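PDB 5Z0Q: aminotransferase, class I and II from Erwinia tasmaniensis, which binds pyridoxal-5'-phosphate and belongs to the class I and II aminotransferase family of PLP-dependent enzymes. Local coordinates for residues 99-102 with 103-107; 225-228 with 229-233; 256-259 with 260-264. All coordinates share one frame; numbering follows the deposited sequence.

Contact 1. Residues 99-102 with 103-107; sequences GVVT and GINIA. With PLP (pyridoxal-5'-phosphate), chain M.
Residues 99-101, leading into the first turn of helix 101-111, form part of the phosphate end of the PLP pocket, where Val100 and Val101 face the cofactor and hand their carbonyls on to Ile104 and Asn105. Two backbone N-H groups hold the same phosphate oxygen. Val100 N lies 2.9 Å from PLP O2P, and Val101 N reaches O2P at 3.1 Å along an almost straight bond. Gly99 has no side chain, and the phosphate settles against its backbone, with Gly99 CA 3.6 Å from PLP O2P. Val100 sets CG1 beside the pyridine ring, 3.7 Å from PLP C6.

Behind this grip the helix proper begins. Ile104 N bonds to Val100 O, and Val101 O accepts from both N and ND2 of Asn105, besides a weak bond from Ile104 N. Asn105 N reaches it as the normal helix bond at 3.1 Å, while Asn105 ND2 comes in at 2.7 Å. The two arrive from opposite faces of the carbonyl plane. ND2 stands 43° out of that plane, although the oxygen lies in the plane of the amide itself. Swinging CG beside its own backbone N (chi1 -77°) turns the amide of Asn105 back toward the preceding turn, next to Val101 CG1.

Thr102 and Ile106 run side by side, Thr102 OG1 3.6 Å from Ile106 CD1, and OG1 is hydrogen-bonded to Met270 O of the second subunit. Tyr66 OH of that subunit also hydrogen-bonds to PLP. A helix N terminus receiving the phosphate, whose charge the helix dipole would favour, is characteristic of fold-type I PLP enzymes.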
ATOM      1  N   GLY A  99       2.802  -4.398  -3.841  1.00 26.75           N
ATOM      2  CA  GLY A  99       2.199  -5.682  -4.137  1.00 28.07           C
ATOM      3  C   GLY A  99       2.108  -5.934  -5.630  1.00 29.42           C
ATOM      4  O   GLY A  99       2.382  -5.070  -6.461  1.00 29.02           O
ATOM      5  N   VAL A 100       1.711  -7.163  -5.955  1.00 26.98           N
ATOM      6  CA  VAL A 100       1.591  -7.590  -7.344  1.00 33.08           C
ATOM      7  C   VAL A 100       0.125  -7.551  -7.756  1.00 32.21           C
ATOM      8  O   VAL A 100      -0.198  -7.267  -8.915  1.00 28.15           O
ATOM      9  CB  VAL A 100       2.192  -8.992  -7.548  1.00 33.55           C
ATOM     10  CG1 VAL A 100       2.123  -9.401  -9.015  1.00 24.17           C
ATOM     11  CG2 VAL A 100       3.628  -9.030  -7.047  1.00 37.01           C
ATOM     12  N   VAL A 101      -0.769  -7.832  -6.805  1.00 29.09           N
ATOM     13  CA  VAL A 101      -2.200  -7.835  -7.103  1.00 28.20           C
ATOM     14  C   VAL A 101      -2.655  -6.450  -7.542  1.00 26.93           C
ATOM     15  O   VAL A 101      -3.481  -6.312  -8.454  1.00 23.52           O
ATOM     16  CB  VAL A 101      -3.000  -8.335  -5.885  1.00 26.36           C
ATOM     17  CG1 VAL A 101      -4.496  -8.295  -6.174  1.00 19.92           C
ATOM     18  CG2 VAL A 101      -2.565  -9.741  -5.512  1.00 36.18           C
ATOM     19  N   THR A 102      -2.120  -5.403  -6.909  1.00 28.57           N
ATOM     20  CA  THR A 102      -2.463  -4.046  -7.320  1.00 27.51           C
ATOM     21  C   THR A 102      -1.962  -3.744  -8.728  1.00 28.25           C
ATOM     22  O   THR A 102      -2.618  -3.004  -9.469  1.00 24.99           O
ATOM     23  CB  THR A 102      -1.905  -3.027  -6.321  1.00 28.79           C
ATOM     24  OG1 THR A 102      -2.213  -1.701  -6.766  1.00 22.19           O
ATOM     25  CG2 THR A 102      -0.395  -3.174  -6.173  1.00 27.72           C
ATOM     26  N   GLY A 103      -0.819  -4.314  -9.120  1.00 23.02           N
ATOM     27  CA  GLY A 103      -0.342  -4.131 -10.479  1.00 26.21           C
ATOM     28  C   GLY A 103      -1.231  -4.792 -11.512  1.00 24.17           C
ATOM     29  O   GLY A 103      -1.353  -4.301 -12.638  1.00 26.61           O
ATOM     30  N   ILE A 104      -1.862  -5.910 -11.150  1.00 27.17           N
ATOM     31  CA  ILE A 104      -2.799  -6.563 -12.058  1.00 22.96           C
ATOM     32  C   ILE A 104      -4.049  -5.712 -12.237  1.00 25.93           C
ATOM     33  O   ILE A 104      -4.562  -5.563 -13.352  1.00 23.58           O
ATOM     34  CB  ILE A 104      -3.138  -7.972 -11.540  1.00 17.98           C
ATOM     35  CG1 ILE A 104      -1.883  -8.847 -11.509  1.00 22.43           C
ATOM     36  CG2 ILE A 104      -4.223  -8.611 -12.392  1.00 21.93           C
ATOM     37  CD1 ILE A 104      -2.097 -10.203 -10.874  1.00 29.60           C
ATOM     38  N   ASN A 105      -4.554  -5.133 -11.146  1.00 23.84           N
ATOM     39  CA  ASN A 105      -5.775  -4.338 -11.226  1.00 21.77           C
ATOM     40  C   ASN A 105      -5.548  -3.052 -12.011  1.00 26.63           C
ATOM     41  O   ASN A 105      -6.346  -2.706 -12.889  1.00 23.79           O
ATOM     42  CB  ASN A 105      -6.297  -4.036  -9.822  1.00 16.86           C
ATOM     43  CG  ASN A 105      -6.995  -5.227  -9.194  1.00 20.81           C
ATOM     44  OD1 ASN A 105      -8.223  -5.310  -9.192  1.00 27.34           O
ATOM     45  ND2 ASN A 105      -6.213  -6.160  -8.663  1.00 22.80           N
ATOM     46  N   ILE A 106      -4.461  -2.333 -11.713  1.00 26.07           N
ATOM     47  CA  ILE A 106      -4.171  -1.091 -12.428  1.00 21.80           C
ATOM     48  C   ILE A 106      -4.056  -1.351 -13.924  1.00 23.05           C
ATOM     49  O   ILE A 106      -4.566  -0.578 -14.744  1.00 27.72           O
ATOM     50  CB  ILE A 106      -2.894  -0.434 -11.876  1.00 23.37           C
ATOM     51  CG1 ILE A 106      -3.055  -0.091 -10.397  1.00 23.73           C
ATOM     52  CG2 ILE A 106      -2.558   0.823 -12.665  1.00 21.52           C
ATOM     53  CD1 ILE A 106      -1.747   0.247  -9.721  1.00 22.01           C
ATOM     54  N   ALA A 107      -3.395  -2.447 -14.301  1.00 22.18           N
ATOM     55  CA  ALA A 107      -3.225  -2.764 -15.715  1.00 21.16           C
ATOM     56  C   ALA A 107      -4.569  -2.943 -16.411  1.00 22.03           C
ATOM     57  O   ALA A 107      -4.755  -2.483 -17.544  1.00 22.79           O
ATOM     58  CB  ALA A 107      -2.368  -4.019 -15.871  1.00 18.80           C
TER
HETATM   59  N1  PLP M 401       1.021 -13.200  -8.337  1.00 34.00           N
HETATM   60  C2  PLP M 401       0.917 -14.574  -8.242  1.00 34.69           C
HETATM   61  C2A PLP M 401       0.722 -15.399  -9.480  1.00 34.89           C
HETATM   62  C3  PLP M 401       0.999 -15.194  -7.001  1.00 36.53           C
HETATM   63  O3  PLP M 401       0.897 -16.557  -6.907  1.00 36.52           O
HETATM   64  C4  PLP M 401       1.183 -14.429  -5.854  1.00 42.98           C
HETATM   65  C4A PLP M 401       1.447 -15.100  -4.539  1.00 41.52           C
HETATM   66  C5  PLP M 401       1.282 -13.046  -5.956  1.00 44.62           C
HETATM   67  C6  PLP M 401       1.202 -12.436  -7.202  1.00 39.34           C
HETATM   68  C5A PLP M 401       1.483 -12.224  -4.703  1.00 45.84           C
HETATM   69  O4P PLP M 401       1.050 -10.896  -4.894  1.00 42.80           O
HETATM   70  P   PLP M 401       0.904  -9.920  -3.621  1.00 47.94           P
HETATM   71  O1P PLP M 401       0.106 -10.617  -2.544  1.00 46.57           O
HETATM   72  O2P PLP M 401       0.200  -8.646  -4.026  1.00 41.25           O
HETATM   73  O3P PLP M 401       2.286  -9.598  -3.105  1.00 44.89           O

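Contact 2. Residues 225-228 with 229-233; sequences SDDA and AQRSI
The carboxylate of Asp227 and the guanidinium of Arg231 meet at a slant, their planes 34° apart. Asp227 OD2 is 2.8 Å from Arg231 NH1, a salt bridge whose hydrogen bond is weak because the N-H...O angle is only 117°. The pair spans the turn that leads from the short helix 226-229 into strand 232-236, in a beta-alpha-beta unit whose first strand, 200-204, runs parallel to 232-236.

Arg231 starts with CG between its backbone N and carbonyl carbon (chi1 74°), which carries the chain back over the helix end. There Arg231 CD packs 3.3 Å from Asp227 O. Beyond the pair, Gln195 gives Asp227 OD2 a weak second bond, and Leu199 O takes a weak one from Arg231 NE, tying the turn to helix 184-197 and the loop after it.

At the other end Ser225 is the N-cap, its OG accepting a weak bond from Ala228 N at 3.4 Å. Gln230 N closes the helical turn on Asp226 O at 3.1 Å. Ala228 O takes a weak bond from Arg231 N, and the hydroxyl of Ser232, the first strand residue, donates to the same oxygen, OG to O 2.8 Å.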
ATOM      1  N   SER A 225      11.441  -9.964 -28.019  1.00 32.01           N
ATOM      2  CA  SER A 225      11.762  -8.985 -29.045  1.00 29.51           C
ATOM      3  C   SER A 225      11.440  -7.602 -28.501  1.00 31.47           C
ATOM      4  O   SER A 225      10.921  -7.452 -27.391  1.00 37.50           O
ATOM      5  CB  SER A 225      10.994  -9.268 -30.340  1.00 27.83           C
ATOM      6  OG  SER A 225       9.599  -9.108 -30.151  1.00 32.14           O
ATOM      7  N   ASP A 226      11.753  -6.579 -29.295  1.00 29.86           N
ATOM      8  CA  ASP A 226      11.405  -5.217 -28.917  1.00 31.36           C
ATOM      9  C   ASP A 226       9.922  -4.927 -29.104  1.00 32.72           C
ATOM     10  O   ASP A 226       9.399  -4.009 -28.464  1.00 31.27           O
ATOM     11  CB  ASP A 226      12.241  -4.219 -29.719  1.00 37.13           C
ATOM     12  CG  ASP A 226      13.723  -4.342 -29.428  1.00 54.52           C
ATOM     13  OD1 ASP A 226      14.087  -4.486 -28.240  1.00 49.75           O
ATOM     14  OD2 ASP A 226      14.523  -4.304 -30.385  1.00 63.68           O
ATOM     15  N   ASP A 227       9.240  -5.687 -29.963  1.00 37.71           N
ATOM     16  CA  ASP A 227       7.796  -5.533 -30.097  1.00 33.65           C
ATOM     17  C   ASP A 227       7.077  -6.013 -28.843  1.00 32.75           C
ATOM     18  O   ASP A 227       6.116  -5.378 -28.390  1.00 28.94           O
ATOM     19  CB  ASP A 227       7.296  -6.292 -31.325  1.00 28.94           C
ATOM     20  CG  ASP A 227       5.803  -6.138 -31.537  1.00 40.65           C
ATOM     21  OD1 ASP A 227       5.382  -5.080 -32.051  1.00 39.70           O
ATOM     22  OD2 ASP A 227       5.050  -7.074 -31.186  1.00 35.03           O
ATOM     23  N   ALA A 228       7.528  -7.131 -28.270  1.00 30.51           N
ATOM     24  CA  ALA A 228       6.925  -7.623 -27.037  1.00 29.54           C
ATOM     25  C   ALA A 228       7.165  -6.655 -25.885  1.00 31.31           C
ATOM     26  O   ALA A 228       6.301  -6.485 -25.019  1.00 34.32           O
ATOM     27  CB  ALA A 228       7.479  -9.007 -26.696  1.00 33.30           C
ATOM     28  N   ALA A 229       8.335  -6.014 -25.859  1.00 33.24           N
ATOM     29  CA  ALA A 229       8.639  -5.070 -24.790  1.00 28.29           C
ATOM     30  C   ALA A 229       7.746  -3.837 -24.869  1.00 31.88           C
ATOM     31  O   ALA A 229       7.301  -3.320 -23.838  1.00 35.31           O
ATOM     32  CB  ALA A 229      10.113  -4.674 -24.845  1.00 25.64           C
ATOM     33  N   GLN A 230       7.467  -3.355 -26.080  1.00 27.37           N
ATOM     34  CA  GLN A 230       6.672  -2.146 -26.263  1.00 29.71           C
ATOM     35  C   GLN A 230       5.172  -2.391 -26.167  1.00 28.84           C
ATOM     36  O   GLN A 230       4.398  -1.440 -26.317  1.00 30.46           O
ATOM     37  CB  GLN A 230       7.002  -1.500 -27.611  1.00 27.47           C
ATOM     38  CG  GLN A 230       8.423  -0.969 -27.712  1.00 32.97           C
ATOM     39  CD  GLN A 230       8.700   0.142 -26.717  1.00 40.40           C
ATOM     40  OE1 GLN A 230       7.823   0.952 -26.415  1.00 44.46           O
ATOM     41  NE2 GLN A 230       9.922   0.182 -26.197  1.00 34.18           N
ATOM     42  N   ARG A 231       4.741  -3.628 -25.915  1.00 29.01           N
ATOM     43  CA  ARG A 231       3.320  -3.944 -25.839  1.00 27.61           C
ATOM     44  C   ARG A 231       2.941  -4.629 -24.530  1.00 31.34           C
ATOM     45  O   ARG A 231       1.800  -5.086 -24.395  1.00 32.66           O
ATOM     46  CB  ARG A 231       2.907  -4.829 -27.023  1.00 23.58           C
ATOM     47  CG  ARG A 231       3.383  -6.272 -26.909  1.00 25.31           C
ATOM     48  CD  ARG A 231       3.307  -7.019 -28.236  1.00 38.49           C
ATOM     49  NE  ARG A 231       1.989  -6.938 -28.859  1.00 40.68           N
ATOM     50  CZ  ARG A 231       1.739  -6.295 -29.996  1.00 31.39           C
ATOM     51  NH1 ARG A 231       2.720  -5.683 -30.643  1.00 28.80           N
ATOM     52  NH2 ARG A 231       0.509  -6.271 -30.490  1.00 35.74           N
ATOM     53  N   SER A 232       3.852  -4.703 -23.562  1.00 24.87           N
ATOM     54  CA  SER A 232       3.644  -5.514 -22.372  1.00 29.13           C
ATOM     55  C   SER A 232       4.019  -4.747 -21.112  1.00 28.62           C
ATOM     56  O   SER A 232       4.642  -3.684 -21.155  1.00 34.76           O
ATOM     57  CB  SER A 232       4.455  -6.815 -22.437  1.00 33.20           C
ATOM     58  OG  SER A 232       5.839  -6.550 -22.296  1.00 30.13           O
ATOM     59  N   ILE A 233       3.619  -5.318 -19.977  1.00 25.71           N
ATOM     60  CA  ILE A 233       4.029  -4.870 -18.653  1.00 26.82           C
ATOM     61  C   ILE A 233       4.444  -6.102 -17.860  1.00 26.43           C
ATOM     62  O   ILE A 233       3.740  -7.117 -17.872  1.00 30.60           O
ATOM     63  CB  ILE A 233       2.907  -4.099 -17.929  1.00 34.39           C
ATOM     64  CG1 ILE A 233       3.287  -3.844 -16.468  1.00 37.46           C
ATOM     65  CG2 ILE A 233       1.580  -4.843 -18.030  1.00 30.89           C
ATOM     66  CD1 ILE A 233       2.187  -3.213 -15.649  1.00 27.84           C
TER

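Contact 3. Residues 256-259 with 260-264; sequences NPEL and RARFN
Arg260 bends back over the start of its own helix, bringing one face of its guanidinium over Asn256 O, which sits 3.9 Å from the plane and off toward the rim. CG leaves anti to the backbone N (chi1 -165°), and a kink at chi3 then turns the flat group across Pro257, with Arg260 NH1 4.0 Å from Pro257 CA. Ile254 O, just ahead of the helix, takes a hydrogen bond from Arg260 NE and steadies the polar end; Trp93 packs against the same side chain.

Two residues on, round the other side of the helix, Glu258 and Arg262 approach obliquely, their flat ends inclined 32° to each other. With Glu258 CG anti to the backbone N and a bend at chi2, the carboxylate turns to lean mainly on the aliphatic part of the arginine, Glu258 OE1 being 3.5 Å from Arg262 CD, and the salt bridge from OE1 to Arg262 NH1 is long at 3.9 Å. Arg262 bends at chi3 and lies alongside Leu259, pointing the same way, so that Leu259 CD2 comes 3.8 Å from Arg262 NH1. A weak bond from Arg262 NH2 ends on Ala110 O, in helix 101-111.

All this happens on the opening turns of helix 257-267, which Asn256 N-caps ahead of Pro257. Asn256 OD1 accepts two weak bonds, from Glu258 N at 2.9 Å and from Leu259 N at 3.3 Å, while its ND2 donates to Gln230 O. The repeating backbone ladder follows, Arg260 N to Asn256 O and Ala261 N to Pro257 O.

Phe263 goes the other way: with CG anti to its backbone N (chi1 -174°), the ring leads away from the first turn to pack on Ile106, Phe111, Val95 and Leu97. Its CB stays 3.3 Å from Leu259 O.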
ATOM      1  N   ASN A 256       7.214   0.728 -22.726  1.00 34.76           N
ATOM      2  CA  ASN A 256       6.504   1.695 -23.556  1.00 39.48           C
ATOM      3  C   ASN A 256       6.274   2.978 -22.767  1.00 35.49           C
ATOM      4  O   ASN A 256       5.713   2.930 -21.665  1.00 37.35           O
ATOM      5  CB  ASN A 256       5.174   1.110 -24.032  1.00 42.87           C
ATOM      6  CG  ASN A 256       4.524   1.938 -25.127  1.00 38.02           C
ATOM      7  OD1 ASN A 256       4.456   3.165 -25.045  1.00 40.35           O
ATOM      8  ND2 ASN A 256       4.040   1.264 -26.164  1.00 39.03           N
ATOM      9  N   PRO A 257       6.694   4.137 -23.283  1.00 37.97           N
ATOM     10  CA  PRO A 257       6.467   5.384 -22.534  1.00 34.72           C
ATOM     11  C   PRO A 257       4.999   5.748 -22.407  1.00 37.96           C
ATOM     12  O   PRO A 257       4.565   6.185 -21.334  1.00 32.58           O
ATOM     13  CB  PRO A 257       7.247   6.428 -23.348  1.00 30.35           C
ATOM     14  CG  PRO A 257       8.223   5.636 -24.165  1.00 32.45           C
ATOM     15  CD  PRO A 257       7.526   4.350 -24.478  1.00 39.17           C
ATOM     16  N   GLU A 258       4.214   5.579 -23.476  1.00 32.50           N
ATOM     17  CA  GLU A 258       2.800   5.935 -23.408  1.00 31.78           C
ATOM     18  C   GLU A 258       2.039   4.997 -22.479  1.00 34.21           C
ATOM     19  O   GLU A 258       1.164   5.440 -21.724  1.00 34.18           O
ATOM     20  CB  GLU A 258       2.182   5.917 -24.805  1.00 37.13           C
ATOM     21  CG  GLU A 258       0.779   6.506 -24.860  1.00 54.54           C
ATOM     22  CD  GLU A 258      -0.195   5.643 -25.642  1.00 63.94           C
ATOM     23  OE1 GLU A 258      -1.419   5.816 -25.462  1.00 68.11           O
ATOM     24  OE2 GLU A 258       0.262   4.787 -26.431  1.00 57.53           O
ATOM     25  N   LEU A 259       2.351   3.700 -22.523  1.00 33.09           N
ATOM     26  CA  LEU A 259       1.695   2.758 -21.624  1.00 32.50           C
ATOM     27  C   LEU A 259       2.094   2.996 -20.175  1.00 36.87           C
ATOM     28  O   LEU A 259       1.313   2.703 -19.262  1.00 31.10           O
ATOM     29  CB  LEU A 259       2.018   1.321 -22.035  1.00 31.77           C
ATOM     30  CG  LEU A 259       1.527   0.883 -23.416  1.00 31.56           C
ATOM     31  CD1 LEU A 259       1.868  -0.578 -23.668  1.00 30.01           C
ATOM     32  CD2 LEU A 259       0.031   1.120 -23.564  1.00 25.93           C
ATOM     33  N   ARG A 260       3.299   3.524 -19.941  1.00 31.13           N
ATOM     34  CA  ARG A 260       3.716   3.823 -18.576  1.00 26.43           C
ATOM     35  C   ARG A 260       2.981   5.040 -18.030  1.00 27.45           C
ATOM     36  O   ARG A 260       2.668   5.097 -16.836  1.00 27.42           O
ATOM     37  CB  ARG A 260       5.228   4.040 -18.521  1.00 32.67           C
ATOM     38  CG  ARG A 260       5.802   4.002 -17.112  1.00 31.34           C
ATOM     39  CD  ARG A 260       7.275   4.382 -17.089  1.00 26.49           C
ATOM     40  NE  ARG A 260       8.022   3.784 -18.192  1.00 32.05           N
ATOM     41  CZ  ARG A 260       8.615   4.481 -19.156  1.00 32.24           C
ATOM     42  NH1 ARG A 260       8.560   5.806 -19.146  1.00 33.06           N
ATOM     43  NH2 ARG A 260       9.271   3.857 -20.125  1.00 40.32           N
ATOM     44  N   ALA A 261       2.701   6.024 -18.889  1.00 32.98           N
ATOM     45  CA  ALA A 261       1.951   7.197 -18.451  1.00 24.68           C
ATOM     46  C   ALA A 261       0.503   6.839 -18.144  1.00 29.96           C
ATOM     47  O   ALA A 261      -0.064   7.323 -17.158  1.00 33.17           O
ATOM     48  CB  ALA A 261       2.024   8.294 -19.513  1.00 18.47           C
ATOM     49  N   ARG A 262      -0.113   5.996 -18.978  1.00 28.83           N
ATOM     50  CA  ARG A 262      -1.468   5.533 -18.695  1.00 31.74           C
ATOM     51  C   ARG A 262      -1.516   4.701 -17.421  1.00 29.21           C
ATOM     52  O   ARG A 262      -2.500   4.760 -16.676  1.00 28.25           O
ATOM     53  CB  ARG A 262      -2.005   4.724 -19.879  1.00 33.34           C
ATOM     54  CG  ARG A 262      -2.132   5.514 -21.171  1.00 44.85           C
ATOM     55  CD  ARG A 262      -2.394   4.599 -22.359  1.00 47.31           C
ATOM     56  NE  ARG A 262      -3.623   3.824 -22.203  1.00 55.46           N
ATOM     57  CZ  ARG A 262      -4.047   2.912 -23.074  1.00 53.09           C
ATOM     58  NH1 ARG A 262      -3.339   2.656 -24.166  1.00 52.32           N
ATOM     59  NH2 ARG A 262      -5.178   2.256 -22.852  1.00 48.42           N
ATOM     60  N   PHE A 263      -0.462   3.925 -17.155  1.00 28.08           N
ATOM     61  CA  PHE A 263      -0.408   3.127 -15.936  1.00 23.37           C
ATOM     62  C   PHE A 263      -0.279   4.016 -14.705  1.00 27.74           C
ATOM     63  O   PHE A 263      -1.021   3.854 -13.728  1.00 26.27           O
ATOM     64  CB  PHE A 263       0.757   2.139 -16.020  1.00 22.82           C
ATOM     65  CG  PHE A 263       0.817   1.159 -14.881  1.00 26.59           C
ATOM     66  CD1 PHE A 263       0.119  -0.036 -14.940  1.00 25.91           C
ATOM     67  CD2 PHE A 263       1.585   1.423 -13.758  1.00 22.42           C
ATOM     68  CE1 PHE A 263       0.177  -0.943 -13.898  1.00 22.92           C
ATOM     69  CE2 PHE A 263       1.646   0.522 -12.713  1.00 18.28           C
ATOM     70  CZ  PHE A 263       0.941  -0.662 -12.784  1.00 24.14           C
ATOM     71  N   ASN A 264       0.658   4.969 -14.738  1.00 23.50           N
ATOM     72  CA  ASN A 264       0.878   5.838 -13.586  1.00 23.40           C
ATOM     73  C   ASN A 264      -0.323   6.736 -13.315  1.00 30.62           C
ATOM     74  O   ASN A 264      -0.611   7.044 -12.152  1.00 26.70           O
ATOM     75  CB  ASN A 264       2.134   6.681 -13.801  1.00 15.00           C
ATOM     76  CG  ASN A 264       3.401   5.848 -13.805  1.00 21.78           C
ATOM     77  OD1 ASN A 264       3.504   4.853 -13.087  1.00 29.79           O
ATOM     78  ND2 ASN A 264       4.373   6.250 -14.614  1.00 21.24           N
TER

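Overall arrangement
Contact 1 is the buried one, set against the cofactor and the second subunit; contacts 2 and 3 are only partly buried and touch no other chain. Contact 1 works through backbone N-H groups and one buried amide, whereas the other two carry helix caps and acid-arginine pairs nearer the surface, on a short helix (226-229) and on the first turns of helix 257-267. Phe263 joins all three regions: its CE1 is 3.5 Å from Ile106 CG2 of contact 1 and 3.5 Å from Ile233 CD1 of contact 2. Contacts 2 and 3 are also tied by the cap residue Asn256. Contacts 1 and 2 do not touch.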